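Local coordinates for protein PrgB (Enterococcus faecalis, PDB 6EVU) that promotes cell aggregation, biofilm formation and conjugation by binding and compacting DNA, here represented by its adhesin domain, at residues 72-77 and 140-146. Residues are numbered along the deposited sequence; the frame is centred on the assembly and turned at random.
Sequences LRKDMG and SQSGTLN. With PO4 (phosphate ion), chain B.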
loop_
_atom_site.group_PDB
_atom_site.type_symbol
_atom_site.label_atom_id
_atom_site.label_comp_id
_atom_site.label_asym_id
_atom_site.label_seq_id
_atom_site.Cartn_x
_atom_site.Cartn_y
_atom_site.Cartn_z
ATOM N N LEU A 72 12.929 -8.427 -3.775
ATOM C CA LEU A 72 12.256 -7.425 -4.579
ATOM C C LEU A 72 13.179 -6.378 -5.176
ATOM O O LEU A 72 12.942 -5.908 -6.259
ATOM C CB LEU A 72 11.147 -6.746 -3.792
ATOM C CG LEU A 72 9.892 -7.578 -3.626
ATOM C CD1 LEU A 72 9.011 -7.005 -2.543
ATOM C CD2 LEU A 72 9.144 -7.680 -4.938
ATOM N N ARG A 73 14.223 -6.001 -4.446
ATOM C CA ARG A 73 15.104 -4.939 -4.901
ATOM C C ARG A 73 16.188 -5.325 -5.904
ATOM O O ARG A 73 17.360 -5.217 -5.646
ATOM C CB ARG A 73 15.730 -4.231 -3.701
ATOM C CG ARG A 73 14.739 -3.505 -2.825
ATOM C CD ARG A 73 15.424 -2.658 -1.777
ATOM N NE ARG A 73 16.358 -3.469 -1.035
ATOM C CZ ARG A 73 16.074 -4.090 0.096
ATOM N NH1 ARG A 73 14.900 -3.956 0.664
ATOM N NH2 ARG A 73 16.986 -4.828 0.666
ATOM N N LYS A 74 15.741 -5.772 -7.054
ATOM C CA LYS A 74 16.579 -6.102 -8.174
ATOM C C LYS A 74 15.781 -5.736 -9.426
ATOM O O LYS A 74 14.568 -5.686 -9.405
ATOM C CB LYS A 74 17.062 -7.546 -8.160
ATOM C CG LYS A 74 16.008 -8.620 -8.233
ATOM C CD LYS A 74 16.656 -9.988 -8.386
ATOM C CE LYS A 74 15.673 -11.118 -8.133
ATOM N NZ LYS A 74 15.446 -11.304 -6.691
ATOM N N ASP A 75 16.483 -5.463 -10.505
ATOM C CA ASP A 75 15.827 -5.048 -11.740
ATOM C C ASP A 75 15.505 -6.306 -12.529
ATOM O O ASP A 75 16.422 -7.009 -12.971
ATOM C CB ASP A 75 16.767 -4.131 -12.518
ATOM C CG ASP A 75 16.089 -3.474 -13.696
ATOM O OD1 ASP A 75 15.072 -3.963 -14.178
ATOM O OD2 ASP A 75 16.581 -2.419 -14.125
ATOM N N MET A 76 14.221 -6.599 -12.700
ATOM C CA MET A 76 13.814 -7.786 -13.456
ATOM C C MET A 76 13.289 -7.438 -14.843
ATOM O O MET A 76 12.662 -8.289 -15.479
ATOM C CB MET A 76 12.766 -8.568 -12.675
ATOM C CG MET A 76 13.301 -9.042 -11.354
ATOM S SD MET A 76 14.694 -10.154 -11.474
ATOM C CE MET A 76 13.936 -11.770 -11.752
ATOM N N GLY A 77 13.477 -6.197 -15.297
ATOM C CA GLY A 77 13.108 -5.866 -16.667
ATOM C C GLY A 77 13.822 -6.807 -17.615
ATOM O O GLY A 77 15.034 -6.969 -17.516
ATOM N N SER A 140 14.214 2.029 -11.118
ATOM C CA SER A 140 15.162 1.095 -11.725
ATOM C C SER A 140 15.491 1.531 -13.152
ATOM O O SER A 140 14.773 2.339 -13.787
ATOM C CB SER A 140 14.612 -0.343 -11.734
ATOM O OG SER A 140 13.384 -0.417 -12.453
ATOM N N GLN A 141 16.588 0.961 -13.652
ATOM C CA GLN A 141 17.070 1.334 -14.980
ATOM C C GLN A 141 16.028 1.014 -16.032
ATOM O O GLN A 141 15.837 1.793 -16.985
ATOM C CB GLN A 141 18.392 0.609 -15.290
ATOM C CG GLN A 141 19.051 0.983 -16.616
ATOM C CD GLN A 141 19.372 2.464 -16.638
ATOM O OE1 GLN A 141 19.904 3.006 -15.653
ATOM N NE2 GLN A 141 19.003 3.142 -17.729
ATOM N N SER A 142 15.353 -0.130 -15.881
ATOM C CA SER A 142 14.311 -0.546 -16.792
ATOM C C SER A 142 13.010 0.185 -16.543
ATOM O O SER A 142 12.071 -0.008 -17.315
ATOM C CB SER A 142 14.079 -2.051 -16.672
ATOM O OG SER A 142 13.554 -2.378 -15.374
ATOM N N GLY A 143 12.894 0.946 -15.450
ATOM C CA GLY A 143 11.616 1.590 -15.186
ATOM C C GLY A 143 10.463 0.640 -14.916
ATOM O O GLY A 143 9.292 1.006 -15.142
ATOM N N THR A 144 10.750 -0.537 -14.358
ATOM C CA THR A 144 9.732 -1.522 -14.034
ATOM C C THR A 144 9.646 -1.677 -12.528
ATOM O O THR A 144 10.518 -1.221 -11.777
ATOM C CB THR A 144 10.047 -2.898 -14.647
ATOM O OG1 THR A 144 11.314 -3.352 -14.177
ATOM C CG2 THR A 144 10.095 -2.780 -16.196
ATOM N N LEU A 145 8.606 -2.374 -12.083
ATOM C CA LEU A 145 8.522 -2.779 -10.680
ATOM C C LEU A 145 8.254 -4.268 -10.630
ATOM O O LEU A 145 7.663 -4.844 -11.555
ATOM C CB LEU A 145 7.384 -2.059 -9.899
ATOM C CG LEU A 145 7.591 -0.568 -9.719
ATOM C CD1 LEU A 145 6.234 0.009 -9.292
ATOM C CD2 LEU A 145 8.733 -0.136 -8.859
ATOM N N ASN A 146 8.687 -4.909 -9.524
ATOM C CA ASN A 146 8.350 -6.292 -9.289
ATOM C C ASN A 146 7.240 -6.336 -8.247
ATOM O O ASN A 146 7.223 -5.540 -7.318
ATOM C CB ASN A 146 9.560 -7.064 -8.781
ATOM C CG ASN A 146 10.817 -6.784 -9.595
ATOM O OD1 ASN A 146 10.770 -6.758 -10.823
ATOM N ND2 ASN A 146 11.957 -6.559 -8.902
HETATM P P PO4 B . 19.696 -1.608 -1.617
HETATM O O1 PO4 B . 19.520 -1.288 -0.144
HETATM O O2 PO4 B . 19.192 -0.406 -2.415
HETATM O O3 PO4 B . 21.178 -1.784 -1.902
HETATM O O4 PO4 B . 19.033 -2.872 -2.086
HETATM O O HOH W 1 18.263 -1.139 -12.591
HETATM O O HOH W 2 12.167 -4.611 -11.755
#
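D75 grips the beta turn S140-G143 with both carboxylate oxygens. OD1 of D75 accepts a very short hydrogen bond of 2.5 Å from OG of S142, and OD2 of D75 accepts from the backbone N of S142 at 3.1 Å. OD1 of D75 also takes the backbone N of G77 at 3.0 Å, which closes an Asx turn. A water links OD2 of D75 to the backbone N of Q141. At the other end, the side-chain ND2 of N146 donates to O of L72, the last residue of helix 68-72, at 2.9 Å and to O of K74 beyond it at 2.8 Å. A second water joins OD1 of N146, N of M76 and OG1 of T144. Packing is modest. CD2 of L72 lies 3.9 Å from CB of N146. CA of G77 sits 3.7 Å from OG of S142, and a CB on G77 would clash with S142. M76, T144 and N146 all touch L103 of strand 99-104. R73 points away and binds a phosphate, probably from the crystallisation liquor, also held by V296. The loop after helix 68-72 docks its Asx turn on the type I turn and strand 145-150 in this beta-rich GbpC-family adhesin domain.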